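Local structure of alanine dehydrogenase/pyridine nucleotide transhydrogenase (Mycobacterium smegmatis str. MC2 155, 3P2Y) at residues A302-G307 and S327-P332; A153-Y158 and A333-H338; D352-L355 and A361-F364. The protein probably transfers hydride between NADH and NADP as the alpha 1 subunit of a proton-pumping transhydrogenase, and belongs to the alanine dehydrogenase family. All coordinates share one frame; numbering follows the deposited sequence.

Contact 1: residues A302-G307 and S327-P332; sequences AGETGG and SPLNLP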
loop_
_atom_site.group_PDB
_atom_site.type_symbol
_atom_site.label_atom_id
_atom_site.label_comp_id
_atom_site.label_asym_id
_atom_site.label_seq_id
_atom_site.Cartn_x
_atom_site.Cartn_y
_atom_site.Cartn_z
ATOM N N ALA A 302 9.360 -11.728 -9.735
ATOM C CA ALA A 302 10.513 -12.409 -10.359
ATOM C C ALA A 302 11.238 -11.563 -11.433
ATOM O O ALA A 302 11.969 -12.110 -12.279
ATOM C CB ALA A 302 10.061 -13.766 -10.938
ATOM N N GLY A 303 11.060 -10.235 -11.379
ATOM C CA GLY A 303 11.558 -9.332 -12.426
ATOM C C GLY A 303 13.062 -9.407 -12.642
ATOM O O GLY A 303 13.528 -9.305 -13.773
ATOM N N GLU A 304 13.817 -9.615 -11.567
ATOM C CA GLU A 304 15.280 -9.662 -11.664
ATOM C C GLU A 304 15.746 -10.811 -12.556
ATOM O O GLU A 304 16.832 -10.731 -13.171
ATOM C CB GLU A 304 15.890 -9.815 -10.271
ATOM C CG GLU A 304 17.354 -9.396 -10.185
ATOM C CD GLU A 304 17.485 -7.879 -10.115
ATOM O OE1 GLU A 304 17.202 -7.306 -9.027
ATOM O OE2 GLU A 304 17.836 -7.258 -11.148
ATOM N N THR A 305 14.953 -11.881 -12.629
ATOM C CA THR A 305 15.313 -13.013 -13.488
ATOM C C THR A 305 14.399 -13.180 -14.693
ATOM O O THR A 305 14.264 -14.286 -15.227
ATOM C CB THR A 305 15.433 -14.333 -12.700
ATOM O OG1 THR A 305 14.228 -14.601 -11.952
ATOM C CG2 THR A 305 16.648 -14.276 -11.760
ATOM N N GLY A 306 13.778 -12.087 -15.125
ATOM C CA GLY A 306 12.995 -12.101 -16.348
ATOM C C GLY A 306 11.492 -11.955 -16.158
ATOM O O GLY A 306 10.781 -11.617 -17.108
ATOM N N GLY A 307 11.016 -12.186 -14.931
ATOM C CA GLY A 307 9.575 -12.096 -14.619
ATOM C C GLY A 307 8.794 -13.365 -14.923
ATOM O O GLY A 307 9.078 -14.058 -15.902
ATOM N N SER A 327 6.427 -4.737 -11.279
ATOM C CA SER A 327 7.569 -5.615 -11.051
ATOM C C SER A 327 8.541 -5.007 -10.044
ATOM O O SER A 327 9.635 -4.508 -10.417
ATOM C CB SER A 327 8.270 -5.939 -12.403
ATOM O OG SER A 327 9.439 -6.710 -12.200
ATOM N N PRO A 328 8.192 -5.067 -8.752
ATOM C CA PRO A 328 9.115 -4.552 -7.729
ATOM C C PRO A 328 10.349 -5.405 -7.627
ATOM O O PRO A 328 10.240 -6.628 -7.657
ATOM C CB PRO A 328 8.324 -4.676 -6.422
ATOM C CG PRO A 328 7.289 -5.753 -6.692
ATOM C CD PRO A 328 6.933 -5.598 -8.185
ATOM N N LEU A 329 11.506 -4.765 -7.485
ATOM C CA LEU A 329 12.765 -5.528 -7.442
ATOM C C LEU A 329 13.372 -5.693 -6.053
ATOM O O LEU A 329 14.245 -6.564 -5.858
ATOM C CB LEU A 329 13.806 -4.927 -8.384
ATOM C CG LEU A 329 13.355 -4.970 -9.845
ATOM C CD1 LEU A 329 14.358 -4.166 -10.675
ATOM C CD2 LEU A 329 13.200 -6.443 -10.409
ATOM N N ASN A 330 12.927 -4.890 -5.089
ATOM C CA ASN A 330 13.499 -5.054 -3.747
ATOM C C ASN A 330 12.461 -4.743 -2.702
ATOM O O ASN A 330 12.492 -3.682 -2.068
ATOM C CB ASN A 330 14.766 -4.181 -3.601
ATOM C CG ASN A 330 15.575 -4.497 -2.328
ATOM O OD1 ASN A 330 15.148 -5.294 -1.466
ATOM N ND2 ASN A 330 16.752 -3.845 -2.202
ATOM N N LEU A 331 11.475 -5.639 -2.566
ATOM C CA LEU A 331 10.434 -5.386 -1.569
ATOM C C LEU A 331 10.933 -5.353 -0.097
ATOM O O LEU A 331 10.410 -4.566 0.696
ATOM C CB LEU A 331 9.255 -6.352 -1.746
ATOM C CG LEU A 331 8.436 -6.039 -3.006
ATOM C CD1 LEU A 331 7.373 -7.151 -3.168
ATOM C CD2 LEU A 331 7.716 -4.665 -2.918
ATOM N N PRO A 332 11.947 -6.180 0.267
ATOM C CA PRO A 332 12.499 -6.086 1.623
ATOM C C PRO A 332 12.972 -4.678 1.996
ATOM O O PRO A 332 12.741 -4.228 3.135
ATOM C CB PRO A 332 13.686 -7.085 1.579
ATOM C CG PRO A 332 13.126 -8.184 0.693
ATOM C CD PRO A 332 12.543 -7.315 -0.469
HETATM O O HOH W 1 9.769 -8.156 -9.888
#
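G303 and S327 form the tight, buried end of this contact, where the backbones come within 5.6 Å between G303 CA and S327 CA. The hydroxyl OG of S327 lies 3.4 Å from G303 CA. It gets there because OG is anti to the backbone N (chi1 176°), on a CB that points toward the 302-307 loop. L329 belongs to the same close packing: its CD2 methyl lies against the peptide that links G303 to E304, 3.4 Å from E304 N and 3.7 Å from G303 C. No direct hydrogen bond joins the loops; a single water does so instead. It accepts from G303 N at 2.9 Å and from S327 OG at 2.7 Å, and donates to the carbonyl O of P328.

Toward solvent the packing opens out. The E304 chain, bent at chi2 (79°), crosses L329 at about a right angle, and its carboxylate OE1 approaches L329 CB no nearer than 4.2 Å. Both residues are exposed, and this outer, solvent-facing side is looser than the glycine-serine end.

The 302-307 loop is a compact turn in its own right: A302 O accepts from both T305 N and G307 N. The two loops follow the adjacent, parallel strands 297-300 and 323-326 of the C-terminal domain, at the strand ends where nucleotide-binding folds of the Rossmann type carry their loops. The chemistry implies that one three-bonded water, rather than direct polar pairing, ties the loops together: it satisfies a buried hydroxyl and a backbone N-H, while L329 screens the neighbouring peptide from one side.

Contact 2: residues A153-Y158 and A333-H338; sequences ANVAGY and ATMPEH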
loop_
_atom_site.group_PDB
_atom_site.type_symbol
_atom_site.label_atom_id
_atom_site.label_comp_id
_atom_site.label_asym_id
_atom_site.label_seq_id
_atom_site.Cartn_x
_atom_site.Cartn_y
_atom_site.Cartn_z
ATOM N N ALA A 153 11.877 -13.188 2.212
ATOM C CA ALA A 153 10.725 -13.567 1.374
ATOM C C ALA A 153 9.416 -13.319 2.122
ATOM O O ALA A 153 8.409 -12.940 1.496
ATOM C CB ALA A 153 10.855 -15.062 0.944
ATOM N N ASN A 154 9.403 -13.525 3.448
ATOM C CA ASN A 154 8.207 -13.185 4.260
ATOM C C ASN A 154 7.862 -11.722 4.129
ATOM O O ASN A 154 6.698 -11.362 3.928
ATOM C CB ASN A 154 8.409 -13.494 5.751
ATOM C CG ASN A 154 7.757 -14.764 6.177
ATOM O OD1 ASN A 154 6.563 -14.998 5.912
ATOM N ND2 ASN A 154 8.526 -15.608 6.902
ATOM N N VAL A 155 8.874 -10.863 4.242
ATOM C CA VAL A 155 8.612 -9.427 4.070
ATOM C C VAL A 155 8.074 -9.160 2.647
ATOM O O VAL A 155 7.134 -8.369 2.476
ATOM C CB VAL A 155 9.866 -8.569 4.328
ATOM C CG1 VAL A 155 9.558 -7.060 4.027
ATOM C CG2 VAL A 155 10.350 -8.754 5.808
ATOM N N ALA A 156 8.698 -9.785 1.651
ATOM C CA ALA A 156 8.346 -9.519 0.263
ATOM C C ALA A 156 6.904 -9.935 -0.027
ATOM O O ALA A 156 6.180 -9.174 -0.680
ATOM C CB ALA A 156 9.324 -10.195 -0.700
ATOM N N GLY A 157 6.478 -11.113 0.480
ATOM C CA GLY A 157 5.106 -11.572 0.221
ATOM C C GLY A 157 4.079 -10.613 0.812
ATOM O O GLY A 157 3.049 -10.313 0.187
ATOM N N TYR A 158 4.349 -10.142 2.034
ATOM C CA TYR A 158 3.466 -9.163 2.700
ATOM C C TYR A 158 3.401 -7.855 1.901
ATOM O O TYR A 158 2.308 -7.343 1.594
ATOM C CB TYR A 158 4.012 -8.929 4.122
ATOM C CG TYR A 158 3.439 -7.767 4.867
ATOM C CD1 TYR A 158 2.179 -7.847 5.446
ATOM C CD2 TYR A 158 4.173 -6.590 5.016
ATOM C CE1 TYR A 158 1.642 -6.766 6.153
ATOM C CE2 TYR A 158 3.645 -5.491 5.733
ATOM C CZ TYR A 158 2.383 -5.610 6.313
ATOM O OH TYR A 158 1.836 -4.551 7.025
ATOM N N ALA A 333 13.586 -3.975 1.034
ATOM C CA ALA A 333 14.057 -2.608 1.267
ATOM C C ALA A 333 12.891 -1.638 1.548
ATOM O O ALA A 333 13.081 -0.611 2.184
ATOM C CB ALA A 333 14.892 -2.114 0.080
ATOM N N THR A 334 11.678 -1.989 1.117
ATOM C CA THR A 334 10.519 -1.119 1.367
ATOM C C THR A 334 9.949 -1.222 2.786
ATOM O O THR A 334 9.041 -0.479 3.142
ATOM C CB THR A 334 9.370 -1.317 0.367
ATOM O OG1 THR A 334 8.686 -2.559 0.637
ATOM C CG2 THR A 334 9.885 -1.287 -1.083
ATOM N N MET A 335 10.480 -2.138 3.577
ATOM C CA MET A 335 10.010 -2.293 4.964
ATOM C C MET A 335 11.258 -2.608 5.784
ATOM O O MET A 335 11.433 -3.700 6.353
ATOM C CB MET A 335 8.918 -3.390 5.057
ATOM C CG MET A 335 8.079 -3.273 6.379
ATOM S SD MET A 335 6.983 -4.705 6.510
ATOM C CE MET A 335 8.113 -5.883 7.213
ATOM N N PRO A 336 12.169 -1.628 5.838
ATOM C CA PRO A 336 13.554 -1.990 6.153
ATOM C C PRO A 336 13.884 -2.242 7.629
ATOM O O PRO A 336 14.905 -2.858 7.913
ATOM C CB PRO A 336 14.347 -0.778 5.613
ATOM C CG PRO A 336 13.416 0.383 5.838
ATOM C CD PRO A 336 12.038 -0.216 5.410
ATOM N N GLU A 337 13.076 -1.751 8.565
ATOM C CA GLU A 337 13.433 -2.019 9.953
ATOM C C GLU A 337 13.175 -3.482 10.254
ATOM O O GLU A 337 14.086 -4.182 10.748
ATOM C CB GLU A 337 12.692 -1.146 10.972
ATOM C CG GLU A 337 12.931 -1.739 12.389
ATOM C CD GLU A 337 12.488 -0.877 13.558
ATOM O OE1 GLU A 337 11.933 0.201 13.370
ATOM O OE2 GLU A 337 12.724 -1.337 14.705
ATOM N N HIS A 338 11.969 -3.970 9.979
ATOM C CA HIS A 338 11.754 -5.408 10.269
ATOM C C HIS A 338 12.489 -6.345 9.313
ATOM O O HIS A 338 12.944 -7.397 9.747
ATOM C CB HIS A 338 10.274 -5.781 10.398
ATOM C CG HIS A 338 9.688 -5.461 11.736
ATOM N ND1 HIS A 338 8.328 -5.332 11.932
ATOM C CD2 HIS A 338 10.265 -5.249 12.947
ATOM C CE1 HIS A 338 8.091 -5.056 13.204
ATOM N NE2 HIS A 338 9.249 -5.009 13.844
#
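V155 and M335 meet through apolar groups alone. The CG1 methyl of V155 lies 3.7 Å from M335 CE and 3.9 Å from M335 CB, while the other branch, CG2, lies 3.9 Å from M335 CE. The methionine methyl thus rests against both arms of the valine, with the two side chains crossing at an oblique angle. The shape of M335 explains this: the chain runs out extended as far as SD and then bends at chi3 (83°), turning CE back to V155.

The second interaction is a Met-aromatic contact. M335 SD approaches the Y158 ring at CE2, 3.5 Å away, and at CD2, 3.7 Å away. It stands 4.6 Å from the ring centroid and 68° off the ring normal, an oblique approach. The tyrosine ring comes from one helical turn beyond V155, its CG anti to the backbone N (chi1 168°), and its side chain crosses M335 at about a right angle. One methionine therefore serves two residues of the same helix face, sulfur to the ring and methyl to the valine.

In the fold, 153-158 belongs to helix 148-167, which follows strand 130-133 of the six-stranded sheet, and M335 is the N-cap of helix 336-354, which follows strand 323-326 of the seven-stranded sheet. Both helices run between the two sheet domains, and the buried M335 packs them together where they pass.

Several polar groups nearby find their partners on the second subunit. Y158 OH is hydrogen-bonded to V172 N of the second subunit, and F171 of that subunit meets the tyrosine ring edge-to-face and also packs on M335. H338 ND1 bonds to F171 N of the second subunit, while E337 OE1 forms a salt bridge with its R170.

Contact 3: residues D352-L355 and A361-F364; sequences DLLL and APDF. With CA (calcium ion), chain D.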
loop_
_atom_site.group_PDB
_atom_site.type_symbol
_atom_site.label_atom_id
_atom_site.label_comp_id
_atom_site.label_asym_id
_atom_site.label_seq_id
_atom_site.Cartn_x
_atom_site.Cartn_y
_atom_site.Cartn_z
ATOM N N ASP A 352 27.138 -16.980 15.636
ATOM C CA ASP A 352 27.286 -17.679 16.920
ATOM C C ASP A 352 27.920 -19.059 16.738
ATOM O O ASP A 352 28.599 -19.548 17.661
ATOM C CB ASP A 352 25.944 -17.826 17.671
ATOM C CG ASP A 352 25.450 -16.509 18.291
ATOM O OD1 ASP A 352 26.215 -15.521 18.385
ATOM O OD2 ASP A 352 24.269 -16.468 18.683
ATOM N N LEU A 353 27.700 -19.693 15.579
ATOM C CA LEU A 353 28.388 -20.954 15.268
ATOM C C LEU A 353 29.870 -20.740 15.121
ATOM O O LEU A 353 30.673 -21.604 15.523
ATOM C CB LEU A 353 27.891 -21.589 13.965
ATOM C CG LEU A 353 26.478 -22.141 13.886
ATOM C CD1 LEU A 353 26.336 -22.944 12.593
ATOM C CD2 LEU A 353 26.152 -23.026 15.097
ATOM N N LEU A 354 30.235 -19.609 14.520
ATOM C CA LEU A 354 31.621 -19.323 14.174
ATOM C C LEU A 354 32.433 -18.813 15.346
ATOM O O LEU A 354 33.666 -18.859 15.303
ATOM C CB LEU A 354 31.697 -18.305 13.052
ATOM C CG LEU A 354 30.813 -18.568 11.834
ATOM C CD1 LEU A 354 30.992 -17.421 10.891
ATOM C CD2 LEU A 354 31.135 -19.901 11.129
ATOM N N LEU A 355 31.763 -18.307 16.374
ATOM C CA LEU A 355 32.480 -17.741 17.519
ATOM C C LEU A 355 32.693 -18.788 18.605
ATOM O O LEU A 355 31.820 -19.592 18.876
ATOM C CB LEU A 355 31.720 -16.542 18.109
ATOM C CG LEU A 355 31.519 -15.315 17.224
ATOM C CD1 LEU A 355 30.567 -14.335 17.915
ATOM C CD2 LEU A 355 32.843 -14.641 16.858
ATOM N N ALA A 361 36.461 -18.841 15.026
ATOM C CA ALA A 361 37.024 -20.180 14.750
ATOM C C ALA A 361 35.987 -21.125 14.124
ATOM O O ALA A 361 35.436 -22.008 14.807
ATOM C CB ALA A 361 37.645 -20.789 16.037
ATOM N N PRO A 362 35.721 -20.951 12.812
ATOM C CA PRO A 362 34.737 -21.791 12.117
ATOM C C PRO A 362 35.098 -23.276 12.149
ATOM O O PRO A 362 36.243 -23.644 11.849
ATOM C CB PRO A 362 34.773 -21.275 10.673
ATOM C CG PRO A 362 35.354 -19.873 10.763
ATOM C CD PRO A 362 36.330 -19.940 11.920
ATOM N N ASP A 363 34.128 -24.109 12.509
ATOM C CA ASP A 363 34.340 -25.556 12.556
ATOM C C ASP A 363 33.808 -26.143 11.269
ATOM O O ASP A 363 32.604 -26.261 11.100
ATOM C CB ASP A 363 33.618 -26.162 13.760
ATOM C CG ASP A 363 33.729 -27.686 13.807
ATOM O OD1 ASP A 363 34.347 -28.288 12.905
ATOM O OD2 ASP A 363 33.185 -28.280 14.756
ATOM N N PHE A 364 34.703 -26.512 10.358
ATOM C CA PHE A 364 34.272 -26.971 9.045
ATOM C C PHE A 364 33.700 -28.384 8.992
ATOM O O PHE A 364 33.278 -28.841 7.931
ATOM C CB PHE A 364 35.359 -26.735 7.989
ATOM C CG PHE A 364 35.548 -25.288 7.654
ATOM C CD1 PHE A 364 34.638 -24.635 6.819
ATOM C CD2 PHE A 364 36.610 -24.568 8.191
ATOM C CE1 PHE A 364 34.791 -23.283 6.519
ATOM C CE2 PHE A 364 36.778 -23.213 7.890
ATOM C CZ PHE A 364 35.850 -22.571 7.051
HETATM CA CA CA D . 29.589 -20.361 19.597
HETATM O O HOH W 2 31.671 -23.420 13.695
HETATM O O HOH W 3 32.981 -22.554 16.163
HETATM O O HOH W 4 30.075 -22.358 18.381
HETATM O O HOH W 5 29.236 -18.268 20.414
#
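The backbones are joined by A361 N, which donates to L354 O at 2.8 Å in a nearly straight bond (N-H...O 166°), with the donor lying almost in line with the C=O at the last turn of the helix. Beside it the L354 side chain reaches P362: its CD2 lies 3.9 Å from CB of the proline ring.

Waters extend the polar link. L353 O accepts from three of them; one also accepts from D363 N, another donates to A361 O, and the third is a ligand of the calcium ion. D352 O binds that ion at 2.3 Å. L355 O binds the calcium ion at 2.5 Å, and two waters add to the site. D352 thus serves through its main chain and not its carboxylate, whose OD1 instead forms a salt bridge with R51. The metal and the 361-364 loop share the carbonyl-rich C-terminal end of the helix.

The contact joins the chain on either side of the short strands 355-356 and 359-360, where helix 336-354 ends, and L354 and P362 both touch V369 of helix 367-372 and F132 of strand 130-133.

Contacts 1 and 2 are neighbours, with centres 13 Å apart, and they touch where L331 and P332 pack against A156 and V155. The chain runs from 327-332 directly into 333-338. Helix 148-167 is the shared support. Contact 3 lies at the far end of helix 336-354, with its centre 29 Å from that of contact 2 and 34 Å from that of contact 1. Along the chain, contact 1 falls between the segments of contact 2, and contact 3 follows both. Helix 336-354 starts after strand 323-326 of the seven-stranded sheet and ends against strand 130-133 of the six-stranded one, so it spans the two domains, from a buried region beside the second subunit to a calcium site.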